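Local structure of disease resistance protein RRS1 (Arabidopsis thaliana, 4C6S) at residues A[6-12]-A[57-63]; A[20-24]-A[131-136]; A[93-99]-A[116-122]. The protein acts as a plant immune receptor and W-box-binding transcription factor, working with RPS4 to recognise bacterial effectors, and is represented here by its TIR domain. The contacts are given in a common frame with arbitrary orientation. Numbering follows the deposited sequence.

Interaction 1 (A[6-12]-A[57-63])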
ATOM      1  N   GLU A   6      21.646  -5.184  13.295  1.00 46.50           N
ATOM      2  CA  GLU A   6      20.363  -5.012  13.950  1.00 44.12           C
ATOM      3  C   GLU A   6      19.269  -5.051  12.888  1.00 39.46           C
ATOM      4  O   GLU A   6      19.484  -4.618  11.751  1.00 42.78           O
ATOM      5  CB  GLU A   6      20.329  -3.689  14.715  1.00 50.64           C
ATOM      6  CG  GLU A   6      19.624  -3.771  16.062  1.00 60.46           C
ATOM      7  CD  GLU A   6      20.382  -4.616  17.064  1.00 71.89           C
ATOM      8  OE1 GLU A   6      21.617  -4.466  17.155  1.00 78.07           O
ATOM      9  OE2 GLU A   6      19.742  -5.429  17.765  1.00 75.66           O
ATOM     10  N   PHE A   7      18.106  -5.584  13.246  1.00 35.76           N
ATOM     11  CA  PHE A   7      17.007  -5.647  12.296  1.00 34.77           C
ATOM     12  C   PHE A   7      15.676  -5.332  12.956  1.00 33.22           C
ATOM     13  O   PHE A   7      15.561  -5.339  14.184  1.00 31.58           O
ATOM     14  CB  PHE A   7      16.949  -7.022  11.637  1.00 33.82           C
ATOM     15  CG  PHE A   7      16.541  -8.129  12.571  1.00 35.42           C
ATOM     16  CD1 PHE A   7      17.487  -8.791  13.340  1.00 40.15           C
ATOM     17  CD2 PHE A   7      15.210  -8.513  12.670  1.00 32.47           C
ATOM     18  CE1 PHE A   7      17.111  -9.818  14.194  1.00 38.61           C
ATOM     19  CE2 PHE A   7      14.828  -9.529  13.516  1.00 33.79           C
ATOM     20  CZ  PHE A   7      15.783 -10.186  14.285  1.00 33.94           C
ATOM     21  N   VAL A   8      14.664  -5.080  12.129  1.00 25.52           N
ATOM     22  CA  VAL A   8      13.348  -4.723  12.607  1.00 26.29           C
ATOM     23  C   VAL A   8      12.402  -5.891  12.403  1.00 27.37           C
ATOM     24  O   VAL A   8      12.470  -6.572  11.381  1.00 25.51           O
ATOM     25  CB  VAL A   8      12.812  -3.498  11.830  1.00 26.25           C
ATOM     26  CG1 VAL A   8      11.356  -3.205  12.204  1.00 24.67           C
ATOM     27  CG2 VAL A   8      13.700  -2.295  12.078  1.00 30.85           C
ATOM     28  N   CYS A   9      11.531  -6.151  13.374  1.00 22.51           N
ATOM     29  CA  CYS A   9      10.486  -7.143  13.150  1.00 27.96           C
ATOM     30  C   CYS A   9       9.141  -6.450  13.077  1.00 23.82           C
ATOM     31  O   CYS A   9       8.740  -5.794  14.026  1.00 25.15           O
ATOM     32  CB  CYS A   9      10.457  -8.195  14.256  1.00 34.06           C
ATOM     33  SG  CYS A   9       9.166  -9.449  14.014  1.00 34.06           S
ATOM     34  N   ILE A  10       8.450  -6.601  11.952  1.00 22.24           N
ATOM     35  CA  ILE A  10       7.103  -6.045  11.818  1.00 21.20           C
ATOM     36  C   ILE A  10       6.092  -7.143  12.073  1.00 24.14           C
ATOM     37  O   ILE A  10       6.119  -8.168  11.384  1.00 25.85           O
ATOM     38  CB  ILE A  10       6.856  -5.543  10.398  1.00 21.78           C
ATOM     39  CG1 ILE A  10       7.895  -4.498   9.998  1.00 22.70           C
ATOM     40  CG2 ILE A  10       5.416  -4.978  10.289  1.00 21.19           C
ATOM     41  CD1 ILE A  10       7.968  -4.280   8.485  1.00 23.65           C
ATOM     42  N   SER A  11       5.201  -6.947  13.046  1.00 20.74           N
ATOM     43  CA  SER A  11       4.130  -7.916  13.285  1.00 21.36           C
ATOM     44  C   SER A  11       2.815  -7.323  12.796  1.00 25.38           C
ATOM     45  O   SER A  11       2.606  -6.115  12.909  1.00 26.14           O
ATOM     46  CB  SER A  11       4.034  -8.267  14.766  1.00 23.84           C
ATOM     47  OG  SER A  11       4.052  -7.093  15.559  1.00 27.40           O
ATOM     48  N   CYS A  12       1.943  -8.164  12.241  1.00 22.82           N
ATOM     49  CA  CYS A  12       0.672  -7.689  11.676  1.00 21.91           C
ATOM     50  C   CYS A  12      -0.328  -8.814  11.553  1.00 26.10           C
ATOM     51  O   CYS A  12       0.012  -9.985  11.749  1.00 28.13           O
ATOM     52  CB  CYS A  12       0.894  -7.056  10.287  1.00 20.96           C
ATOM     53  SG  CYS A  12       1.457  -8.237   9.011  1.00 26.27           S
ATOM     54  N   ALA A  57      14.990  -8.943  17.463  1.00 36.54           N
ATOM     55  CA  ALA A  57      14.848  -7.662  16.758  1.00 34.64           C
ATOM     56  C   ALA A  57      15.260  -6.477  17.637  1.00 39.34           C
ATOM     57  O   ALA A  57      14.934  -6.430  18.827  1.00 37.94           O
ATOM     58  CB  ALA A  57      13.416  -7.476  16.244  1.00 28.84           C
ATOM     59  N   GLY A  58      15.984  -5.527  17.053  1.00 38.07           N
ATOM     60  CA  GLY A  58      16.321  -4.306  17.766  1.00 37.62           C
ATOM     61  C   GLY A  58      15.107  -3.402  17.890  1.00 34.71           C
ATOM     62  O   GLY A  58      14.966  -2.648  18.849  1.00 34.75           O
ATOM     63  N   VAL A  59      14.224  -3.473  16.906  1.00 29.35           N
ATOM     64  CA  VAL A  59      12.995  -2.694  16.940  1.00 26.69           C
ATOM     65  C   VAL A  59      11.832  -3.585  16.573  1.00 29.38           C
ATOM     66  O   VAL A  59      11.889  -4.328  15.587  1.00 26.28           O
ATOM     67  CB  VAL A  59      13.044  -1.506  15.964  1.00 26.27           C
ATOM     68  CG1 VAL A  59      11.718  -0.743  15.996  1.00 28.97           C
ATOM     69  CG2 VAL A  59      14.219  -0.591  16.296  1.00 33.03           C
ATOM     70  N   SER A  60      10.774  -3.511  17.366  1.00 26.08           N
ATOM     71  CA  SER A  60       9.557  -4.258  17.089  1.00 25.19           C
ATOM     72  C   SER A  60       8.483  -3.276  16.653  1.00 25.67           C
ATOM     73  O   SER A  60       8.065  -2.417  17.431  1.00 27.72           O
ATOM     74  CB  SER A  60       9.128  -5.019  18.349  1.00 29.14           C
ATOM     75  OG  SER A  60       7.923  -5.731  18.146  1.00 29.58           O
ATOM     76  N   VAL A  61       8.058  -3.372  15.396  1.00 21.21           N
ATOM     77  CA  VAL A  61       6.998  -2.499  14.889  1.00 19.39           C
ATOM     78  C   VAL A  61       5.707  -3.303  14.837  1.00 22.80           C
ATOM     79  O   VAL A  61       5.581  -4.219  14.019  1.00 23.11           O
ATOM     80  CB  VAL A  61       7.310  -2.004  13.484  1.00 18.83           C
ATOM     81  CG1 VAL A  61       6.138  -1.163  12.945  1.00 21.42           C
ATOM     82  CG2 VAL A  61       8.599  -1.204  13.470  1.00 23.82           C
ATOM     83  N   MET A  62       4.755  -2.977  15.712  1.00 21.83           N
ATOM     84  CA  MET A  62       3.481  -3.685  15.748  1.00 20.05           C
ATOM     85  C   MET A  62       2.476  -2.921  14.908  1.00 23.68           C
ATOM     86  O   MET A  62       2.119  -1.794  15.247  1.00 22.52           O
ATOM     87  CB  MET A  62       2.968  -3.790  17.184  1.00 22.11           C
ATOM     88  CG  MET A  62       3.908  -4.608  18.071  1.00 29.79           C
ATOM     89  SD  MET A  62       3.337  -4.851  19.768  1.00 34.40           S
ATOM     90  CE  MET A  62       1.730  -5.491  19.477  1.00 47.77           C
ATOM     91  N   VAL A  63       2.057  -3.511  13.793  1.00 19.11           N
ATOM     92  CA  VAL A  63       1.034  -2.890  12.958  1.00 19.09           C
ATOM     93  C   VAL A  63      -0.293  -3.462  13.381  1.00 21.19           C
ATOM     94  O   VAL A  63      -0.549  -4.664  13.238  1.00 23.08           O
ATOM     95  CB  VAL A  63       1.270  -3.161  11.477  1.00 19.75           C
ATOM     96  CG1 VAL A  63       0.114  -2.587  10.665  1.00 20.57           C
ATOM     97  CG2 VAL A  63       2.593  -2.541  11.051  1.00 19.18           C
TER
HETATM   98  O   HOH W   1       6.791  -6.877  15.861  1.00 25.97           O
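Strand pairing between 6-12 and 57-63 starts with a side-chain touch before the regular bridges set in. E6 makes this first touch, its OE2 lying 3.6 Å from G58 CA; a CB on G58 would clash with the glutamate's CG, so the glycine suits this close passage. At F7 the backbone engages: G58 N donates to F7 O (2.9 Å), while the ring lies over A57, whose CA sits 3.9 Å from the ring centroid in a CH-pi contact. Regular bridging begins with V8 opposite V59, and V8 CG1 packs on V61 CG2 at 3.6 Å. C9 then bonds both ways, its N to V59 O and its O from V61 N, each 2.9 Å, and its CB meets A57 CB at 3.6 Å. Such bonding of one residue to the two flanking its partner is the signature of parallel pairing, and here it builds the centre of the five-stranded parallel sheet of the TIR domain, a flavodoxin-like alpha/beta fold with strand order 2-1-3-4-5. I10 shares the face of V8, its CG2 reaching V63 CG2 at 3.8 Å; beyond the pair, helix 20-30 packs on it through V21, L24 and L28. S11 repeats the two-way pattern, N to V61 O (2.9 Å) and O from V63 N (2.8 Å). On its face, together with C9 and S60, a water donates to C9 O (2.9 Å) and S60 OG (2.8 Å) and hydrogen-bonds S11 OG (2.8 Å), with V81 of helix 74-82 packing nearby. C12 closes the run, CB to V63 CB at 4.1 Å.

Interaction 2 (A[20-24]-A[131-136]). With NA (sodium ion), chain G.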
ATOM      1  N   PHE A  20      -0.427  -2.998   2.862  1.00 20.04           N
ATOM      2  CA  PHE A  20       0.329  -1.969   3.595  1.00 21.16           C
ATOM      3  C   PHE A  20       1.686  -2.427   4.144  1.00 22.87           C
ATOM      4  O   PHE A  20       2.695  -1.739   3.977  1.00 19.86           O
ATOM      5  CB  PHE A  20      -0.520  -1.436   4.763  1.00 20.11           C
ATOM      6  CG  PHE A  20       0.197  -0.435   5.622  1.00 19.00           C
ATOM      7  CD1 PHE A  20       0.388   0.877   5.179  1.00 19.03           C
ATOM      8  CD2 PHE A  20       0.675  -0.797   6.875  1.00 19.33           C
ATOM      9  CE1 PHE A  20       1.041   1.814   5.999  1.00 18.05           C
ATOM     10  CE2 PHE A  20       1.334   0.131   7.702  1.00 26.29           C
ATOM     11  CZ  PHE A  20       1.520   1.438   7.248  1.00 22.87           C
ATOM     12  N   VAL A  21       1.715  -3.574   4.812  1.00 18.69           N
ATOM     13  CA  VAL A  21       2.950  -4.041   5.437  1.00 18.21           C
ATOM     14  C   VAL A  21       4.038  -4.321   4.400  1.00 19.75           C
ATOM     15  O   VAL A  21       5.235  -4.133   4.663  1.00 20.50           O
ATOM     16  CB  VAL A  21       2.674  -5.261   6.328  1.00 21.98           C
ATOM     17  CG1 VAL A  21       3.962  -5.958   6.761  1.00 23.22           C
ATOM     18  CG2 VAL A  21       1.846  -4.817   7.565  1.00 23.40           C
ATOM     19  N   SER A  22       3.636  -4.746   3.204  1.00 17.20           N
ATOM     20  CA  SER A  22       4.649  -5.080   2.197  1.00 19.74           C
ATOM     21  C   SER A  22       5.358  -3.785   1.774  1.00 17.61           C
ATOM     22  O   SER A  22       6.558  -3.785   1.488  1.00 20.31           O
ATOM     23  CB  SER A  22       4.048  -5.818   0.995  1.00 23.00           C
ATOM     24  OG  SER A  22       3.313  -4.952   0.148  1.00 20.84           O
ATOM     25  N   HIS A  23       4.621  -2.683   1.756  1.00 17.04           N
ATOM     26  CA  HIS A  23       5.228  -1.405   1.400  1.00 19.24           C
ATOM     27  C   HIS A  23       6.133  -0.930   2.514  1.00 22.10           C
ATOM     28  O   HIS A  23       7.190  -0.350   2.250  1.00 18.00           O
ATOM     29  CB  HIS A  23       4.165  -0.341   1.102  1.00 17.87           C
ATOM     30  CG  HIS A  23       3.237  -0.722  -0.002  1.00 19.49           C
ATOM     31  ND1 HIS A  23       3.623  -0.774  -1.321  1.00 18.98           N
ATOM     32  CD2 HIS A  23       1.924  -1.070   0.020  1.00 19.73           C
ATOM     33  CE1 HIS A  23       2.591  -1.133  -2.069  1.00 18.20           C
ATOM     34  NE2 HIS A  23       1.546  -1.308  -1.271  1.00 16.85           N
ATOM     35  N   LEU A  24       5.710  -1.155   3.756  1.00 19.25           N
ATOM     36  CA  LEU A  24       6.509  -0.763   4.919  1.00 17.81           C
ATOM     37  C   LEU A  24       7.818  -1.545   4.949  1.00 20.46           C
ATOM     38  O   LEU A  24       8.888  -0.968   5.147  1.00 20.36           O
ATOM     39  CB  LEU A  24       5.725  -0.983   6.226  1.00 18.91           C
ATOM     40  CG  LEU A  24       6.471  -0.657   7.534  1.00 22.04           C
ATOM     41  CD1 LEU A  24       6.963   0.797   7.559  1.00 23.72           C
ATOM     42  CD2 LEU A  24       5.561  -0.923   8.732  1.00 20.59           C
ATOM     43  N   LEU A 131       2.471   7.742   5.519  1.00 19.04           N
ATOM     44  CA  LEU A 131       2.507   7.012   6.793  1.00 18.61           C
ATOM     45  C   LEU A 131       3.711   6.081   6.841  1.00 19.18           C
ATOM     46  O   LEU A 131       4.438   6.052   7.845  1.00 19.84           O
ATOM     47  CB  LEU A 131       1.220   6.215   7.010  1.00 18.63           C
ATOM     48  CG  LEU A 131       1.175   5.338   8.264  1.00 19.07           C
ATOM     49  CD1 LEU A 131       1.396   6.190   9.539  1.00 20.99           C
ATOM     50  CD2 LEU A 131      -0.187   4.609   8.322  1.00 21.58           C
ATOM     51  N   VAL A 132       3.939   5.340   5.762  1.00 16.52           N
ATOM     52  CA  VAL A 132       5.132   4.493   5.696  1.00 17.22           C
ATOM     53  C   VAL A 132       6.405   5.315   5.891  1.00 19.48           C
ATOM     54  O   VAL A 132       7.278   4.932   6.680  1.00 20.16           O
ATOM     55  CB  VAL A 132       5.216   3.710   4.376  1.00 18.16           C
ATOM     56  CG1 VAL A 132       6.616   3.093   4.183  1.00 18.55           C
ATOM     57  CG2 VAL A 132       4.164   2.614   4.366  1.00 20.16           C
ATOM     58  N   GLU A 133       6.523   6.424   5.170  1.00 18.98           N
ATOM     59  CA  GLU A 133       7.725   7.252   5.288  1.00 20.46           C
ATOM     60  C   GLU A 133       7.891   7.762   6.712  1.00 23.25           C
ATOM     61  O   GLU A 133       9.011   7.875   7.201  1.00 21.66           O
ATOM     62  CB  GLU A 133       7.683   8.441   4.328  1.00 28.14           C
ATOM     63  CG  GLU A 133       7.844   8.066   2.863  1.00 39.58           C
ATOM     64  CD  GLU A 133       7.909   9.283   1.949  1.00 58.77           C
ATOM     65  OE1 GLU A 133       7.256  10.305   2.259  1.00 61.22           O
ATOM     66  OE2 GLU A 133       8.613   9.211   0.917  1.00 66.85           O
ATOM     67  N   GLU A 134       6.778   8.070   7.376  1.00 20.47           N
ATOM     68  CA  GLU A 134       6.839   8.554   8.755  1.00 21.48           C
ATOM     69  C   GLU A 134       7.361   7.475   9.684  1.00 19.69           C
ATOM     70  O   GLU A 134       8.166   7.747  10.574  1.00 20.49           O
ATOM     71  CB  GLU A 134       5.461   9.049   9.208  1.00 21.30           C
ATOM     72  CG  GLU A 134       5.095  10.338   8.515  1.00 24.37           C
ATOM     73  CD  GLU A 134       3.691  10.807   8.809  1.00 31.50           C
ATOM     74  OE1 GLU A 134       2.869   9.985   9.276  1.00 30.52           O
ATOM     75  OE2 GLU A 134       3.417  12.001   8.565  1.00 28.86           O
ATOM     76  N   ILE A 135       6.888   6.249   9.490  1.00 18.40           N
ATOM     77  CA  ILE A 135       7.333   5.148  10.335  1.00 19.51           C
ATOM     78  C   ILE A 135       8.820   4.893  10.093  1.00 20.62           C
ATOM     79  O   ILE A 135       9.592   4.736  11.047  1.00 19.09           O
ATOM     80  CB  ILE A 135       6.537   3.872  10.039  1.00 18.06           C
ATOM     81  CG1 ILE A 135       5.071   4.105  10.404  1.00 19.79           C
ATOM     82  CG2 ILE A 135       7.123   2.693  10.820  1.00 20.22           C
ATOM     83  CD1 ILE A 135       4.102   3.123   9.698  1.00 20.79           C
ATOM     84  N   VAL A 136       9.219   4.860   8.825  1.00 20.48           N
ATOM     85  CA  VAL A 136      10.627   4.666   8.465  1.00 25.95           C
ATOM     86  C   VAL A 136      11.531   5.755   9.055  1.00 21.79           C
ATOM     87  O   VAL A 136      12.596   5.450   9.586  1.00 23.51           O
ATOM     88  CB  VAL A 136      10.822   4.568   6.934  1.00 21.95           C
ATOM     89  CG1 VAL A 136      12.310   4.595   6.564  1.00 25.70           C
ATOM     90  CG2 VAL A 136      10.168   3.289   6.412  1.00 24.30           C
TER
HETATM   91 NA    NA G1155       3.234   9.126  11.678  0.84 33.61          NA
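A sodium ion sits beside this otherwise apolar helix pair, held by a residue that takes no part in the packing: E134 OE1 binds it at 2.6 Å, and H120 supplies another protein ligand. The contact itself shows how side chains fill the space between helices whose axes, 10.1 Å apart at closest, cross at -46°. F20 and L24, one turn apart, leave their helix sideways, but the ends of their side chains come close to 131-136. F20 CZ lies 3.8 Å from L131 CD2 and 3.9 Å from I135 CD1, the latter at the ring edge; F20 CE1 is 3.6 Å from V132 CG2. L24 continues the seam, with CD1 at 3.8 Å from I135 CG2 and 4.2 Å from V136 CG2. V132 fits between the two, its CG1 4.1 Å from L24 CD1 and 4.0 Å from H23 O. H23 stacks its ring on H23 of the second subunit, and S22 OG hydrogen-bonds S129 N of that second subunit. Behind the seam, L24 touches I10 and I135 touches V96, so helices 20-30 and 128-143 pack together on one side of the parallel sheet of the TIR alpha/beta fold, at a homodimer interface.

Interaction 3 (A[93-99]-A[116-122]). With NA (sodium ion), chain G; SO4 (sulfate ion), chain F.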
ATOM      1  N   VAL A  93       9.822  -0.576  20.933  1.00 30.53           N
ATOM      2  CA  VAL A  93       8.549  -0.962  20.355  1.00 25.87           C
ATOM      3  C   VAL A  93       7.862   0.250  19.717  1.00 27.30           C
ATOM      4  O   VAL A  93       7.683   1.291  20.352  1.00 30.35           O
ATOM      5  CB  VAL A  93       7.622  -1.618  21.400  1.00 27.55           C
ATOM      6  CG1 VAL A  93       6.296  -1.997  20.755  1.00 26.91           C
ATOM      7  CG2 VAL A  93       8.299  -2.843  22.013  1.00 29.98           C
ATOM      8  N   VAL A  94       7.510   0.127  18.445  1.00 24.32           N
ATOM      9  CA  VAL A  94       6.793   1.199  17.764  1.00 22.33           C
ATOM     10  C   VAL A  94       5.441   0.642  17.343  1.00 23.44           C
ATOM     11  O   VAL A  94       5.369  -0.476  16.824  1.00 25.05           O
ATOM     12  CB  VAL A  94       7.573   1.683  16.530  1.00 26.21           C
ATOM     13  CG1 VAL A  94       6.788   2.765  15.788  1.00 27.87           C
ATOM     14  CG2 VAL A  94       8.942   2.207  16.956  1.00 29.72           C
ATOM     15  N   SER A  95       4.366   1.397  17.581  1.00 23.81           N
ATOM     16  CA  SER A  95       3.023   0.888  17.308  1.00 21.28           C
ATOM     17  C   SER A  95       2.394   1.688  16.182  1.00 23.32           C
ATOM     18  O   SER A  95       2.566   2.897  16.103  1.00 25.15           O
ATOM     19  CB  SER A  95       2.137   0.991  18.553  1.00 24.50           C
ATOM     20  OG  SER A  95       2.605   0.118  19.569  1.00 26.54           O
ATOM     21  N   VAL A  96       1.660   1.002  15.313  1.00 19.45           N
ATOM     22  CA  VAL A  96       1.024   1.679  14.188  1.00 20.21           C
ATOM     23  C   VAL A  96      -0.450   1.332  14.195  1.00 18.82           C
ATOM     24  O   VAL A  96      -0.817   0.150  14.073  1.00 23.85           O
ATOM     25  CB  VAL A  96       1.638   1.225  12.846  1.00 19.80           C
ATOM     26  CG1 VAL A  96       0.982   1.958  11.678  1.00 21.29           C
ATOM     27  CG2 VAL A  96       3.165   1.469  12.827  1.00 22.29           C
ATOM     28  N   LEU A  97      -1.299   2.351  14.358  1.00 18.58           N
ATOM     29  CA  LEU A  97      -2.744   2.135  14.340  1.00 19.02           C
ATOM     30  C   LEU A  97      -3.181   2.300  12.900  1.00 24.68           C
ATOM     31  O   LEU A  97      -3.329   3.426  12.416  1.00 23.22           O
ATOM     32  CB  LEU A  97      -3.474   3.140  15.234  1.00 23.45           C
ATOM     33  CG  LEU A  97      -3.085   3.090  16.700  1.00 23.71           C
ATOM     34  CD1 LEU A  97      -3.877   4.123  17.515  1.00 29.26           C
ATOM     35  CD2 LEU A  97      -3.368   1.697  17.248  1.00 27.73           C
ATOM     36  N   TYR A  98      -3.359   1.178  12.206  1.00 20.66           N
ATOM     37  CA  TYR A  98      -3.617   1.224  10.771  1.00 22.86           C
ATOM     38  C   TYR A  98      -5.065   0.875  10.450  1.00 21.21           C
ATOM     39  O   TYR A  98      -5.586  -0.147  10.910  1.00 25.99           O
ATOM     40  CB  TYR A  98      -2.671   0.280  10.009  1.00 20.42           C
ATOM     41  CG  TYR A  98      -2.934   0.352   8.525  1.00 20.13           C
ATOM     42  CD1 TYR A  98      -2.509   1.451   7.785  1.00 17.79           C
ATOM     43  CD2 TYR A  98      -3.658  -0.634   7.875  1.00 22.56           C
ATOM     44  CE1 TYR A  98      -2.794   1.557   6.427  1.00 19.74           C
ATOM     45  CE2 TYR A  98      -3.935  -0.541   6.522  1.00 24.10           C
ATOM     46  CZ  TYR A  98      -3.491   0.553   5.805  1.00 23.48           C
ATOM     47  OH  TYR A  98      -3.774   0.651   4.474  1.00 24.37           O
ATOM     48  N   GLY A  99      -5.727   1.709   9.650  1.00 22.15           N
ATOM     49  CA  GLY A  99      -7.069   1.385   9.205  1.00 23.61           C
ATOM     50  C   GLY A  99      -7.804   2.624   8.740  1.00 27.47           C
ATOM     51  O   GLY A  99      -7.447   3.732   9.145  1.00 26.14           O
ATOM     52  N   LEU A 116       2.761   1.692  26.120  1.00 30.94           N
ATOM     53  CA  LEU A 116       3.345   2.019  24.817  1.00 29.22           C
ATOM     54  C   LEU A 116       2.994   3.452  24.413  1.00 34.74           C
ATOM     55  O   LEU A 116       1.826   3.840  24.444  1.00 37.11           O
ATOM     56  CB  LEU A 116       2.874   1.020  23.752  1.00 28.26           C
ATOM     57  CG  LEU A 116       3.214  -0.445  24.056  1.00 29.94           C
ATOM     58  CD1 LEU A 116       2.507  -1.371  23.090  1.00 31.04           C
ATOM     59  CD2 LEU A 116       4.704  -0.664  23.983  1.00 35.34           C
ATOM     60  N   SER A 117       4.000   4.232  24.029  1.00 32.50           N
ATOM     61  CA  SER A 117       3.791   5.655  23.778  1.00 33.23           C
ATOM     62  C   SER A 117       4.272   6.096  22.405  1.00 34.77           C
ATOM     63  O   SER A 117       4.003   7.226  21.982  1.00 37.29           O
ATOM     64  CB  SER A 117       4.497   6.478  24.851  1.00 39.64           C
ATOM     65  OG  SER A 117       5.867   6.119  24.911  1.00 43.03           O
ATOM     66  N   ARG A 118       4.997   5.221  21.712  1.00 28.93           N
ATOM     67  CA  ARG A 118       5.473   5.541  20.364  1.00 27.89           C
ATOM     68  C   ARG A 118       4.471   5.022  19.347  1.00 29.89           C
ATOM     69  O   ARG A 118       4.400   3.818  19.083  1.00 27.79           O
ATOM     70  CB  ARG A 118       6.858   4.947  20.122  1.00 30.08           C
ATOM     71  CG  ARG A 118       7.901   5.503  21.071  1.00 40.97           C
ATOM     72  CD  ARG A 118       9.275   4.953  20.758  1.00 47.76           C
ATOM     73  NE  ARG A 118       9.715   5.305  19.412  1.00 47.44           N
ATOM     74  CZ  ARG A 118      10.823   4.831  18.856  1.00 52.06           C
ATOM     75  NH1 ARG A 118      11.587   3.985  19.535  1.00 50.99           N
ATOM     76  NH2 ARG A 118      11.166   5.196  17.627  1.00 52.39           N
ATOM     77  N   ILE A 119       3.683   5.944  18.798  1.00 25.52           N
ATOM     78  CA  ILE A 119       2.482   5.587  18.070  1.00 23.69           C
ATOM     79  C   ILE A 119       2.381   6.389  16.767  1.00 24.05           C
ATOM     80  O   ILE A 119       2.527   7.621  16.759  1.00 26.61           O
ATOM     81  CB  ILE A 119       1.228   5.854  18.947  1.00 26.89           C
ATOM     82  CG1 ILE A 119       1.312   5.091  20.272  1.00 26.06           C
ATOM     83  CG2 ILE A 119      -0.050   5.496  18.201  1.00 28.80           C
ATOM     84  CD1 ILE A 119       0.183   5.437  21.236  1.00 31.29           C
ATOM     85  N   HIS A 120       2.172   5.677  15.662  1.00 19.74           N
ATOM     86  CA  HIS A 120       1.852   6.283  14.371  1.00 22.70           C
ATOM     87  C   HIS A 120       0.423   5.867  14.044  1.00 26.00           C
ATOM     88  O   HIS A 120      -0.008   4.785  14.444  1.00 24.41           O
ATOM     89  CB  HIS A 120       2.817   5.762  13.299  1.00 21.57           C
ATOM     90  CG  HIS A 120       4.237   6.168  13.534  1.00 21.77           C
ATOM     91  ND1 HIS A 120       4.778   7.311  12.990  1.00 25.03           N
ATOM     92  CD2 HIS A 120       5.219   5.598  14.273  1.00 22.94           C
ATOM     93  CE1 HIS A 120       6.037   7.431  13.383  1.00 30.00           C
ATOM     94  NE2 HIS A 120       6.328   6.407  14.165  1.00 24.27           N
ATOM     95  N   GLN A 121      -0.326   6.719  13.345  1.00 23.48           N
ATOM     96  CA  GLN A 121      -1.729   6.403  13.046  1.00 20.87           C
ATOM     97  C   GLN A 121      -2.130   6.778  11.626  1.00 24.41           C
ATOM     98  O   GLN A 121      -1.699   7.808  11.095  1.00 25.66           O
ATOM     99  CB  GLN A 121      -2.678   7.178  13.981  1.00 24.95           C
ATOM    100  CG  GLN A 121      -2.285   7.255  15.434  1.00 38.51           C
ATOM    101  CD  GLN A 121      -3.090   8.317  16.165  1.00 46.80           C
ATOM    102  OE1 GLN A 121      -4.269   8.531  15.868  1.00 49.34           O
ATOM    103  NE2 GLN A 121      -2.448   9.010  17.102  1.00 43.93           N
ATOM    104  N   SER A 122      -2.992   5.962  11.025  1.00 21.78           N
ATOM    105  CA  SER A 122      -3.704   6.378   9.817  1.00 23.56           C
ATOM    106  C   SER A 122      -4.463   7.674  10.091  1.00 27.79           C
ATOM    107  O   SER A 122      -4.990   7.878  11.198  1.00 26.89           O
ATOM    108  CB  SER A 122      -4.718   5.308   9.403  1.00 25.08           C
ATOM    109  OG  SER A 122      -4.077   4.120   8.975  1.00 23.47           O
TER
HETATM  110 NA    NA G1155       3.234   9.126  11.678  0.84 33.61          NA
HETATM  111  S   SO4 F1154       0.497  10.544  13.520  1.00 55.31           S
HETATM  112  O1  SO4 F1154       0.846   9.238  12.961  1.00 34.56           O
HETATM  113  O2  SO4 F1154       1.707  11.343  13.702  1.00 62.55           O
HETATM  114  O3  SO4 F1154      -0.145  10.340  14.815  1.00 59.59           O
HETATM  115  O4  SO4 F1154      -0.406  11.245  12.607  1.00 52.66           O
HETATM  116  O   HOH W   2       4.436   1.746  20.853  1.00 34.14           O
HETATM  117  O   HOH W   3       6.411   2.405  22.707  1.00 44.96           O
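Four main-chain hydrogen bonds join 93-99 to 116-122, a parallel pairing of strand 92-98 with 119-121, the outermost strand on that side within the chain. S95 N donates to R118 O and S95 O accepts from H120 N, both 2.8 Å; L97 N then donates to H120 O (2.8 Å) and L97 O accepts from S122 N (2.9 Å). The run ends with a side chain replacing the backbone, as G99 N donates to S122 OG at 3.0 Å. At the backbone angles of G99 a CB would jam against the carbonyl O of Y98, which accounts for the glycine. Water bridges the opposite end: one molecule donates to R118 O (2.7 Å) and hydrogen-bonds S95 OG (2.8 Å).

Two apolar pairs add to this: V93 CG1 meets L116 CD2 at 3.8 Å, and L97 CD1 meets I119 CG2 at 4.1 Å. The methyl groups of V94 pack on polar side chains instead, CG2 over the face of the R118 guanidinium, 3.7 Å from CZ, and CG1 at the H120 ring edge, 3.6 Å from CD2.

Ionic groups gather on the outer strand. H120 ND1 binds sodium at 2.7 Å; a sulfate, probably from the crystallisation liquor, supplies O1 at 2.7 Å from the sodium, and Q121 N donates to that O1 (2.8 Å). E134 completes the protein ligands. D138 takes a hydrogen bond from H120 NE2 and a salt bridge from R118.

The two strands belong to a beta-alpha-beta crossover through helix 104-113, which packs on L97 and I119; helix 128-143 lies against V96 and H120 on the other face, and strand 59-65 flanks 92-98 on its inner side.

In the fold
From the N terminus, strand 8-12 starts the sheet, and interaction 1 closes its first long loop when the chain returns at 57-63 after strand 35-39 and several helices. Helix 20-30 leaves within that loop, yet its partner in interaction 2 comes only at 131-136, so the two contacts cross. Interaction 3 follows interaction 1 in series and is nested inside the loop closed by interaction 2. Sheet pairing joins interactions 1 and 3, through S60 and M62 with V94. Interaction 2 lies against both: V21 meets I10 and C12, F20 stacks on Y98, and sodium links E134 to H120. Central strands, edge strand and one helical layer thus become a single unit.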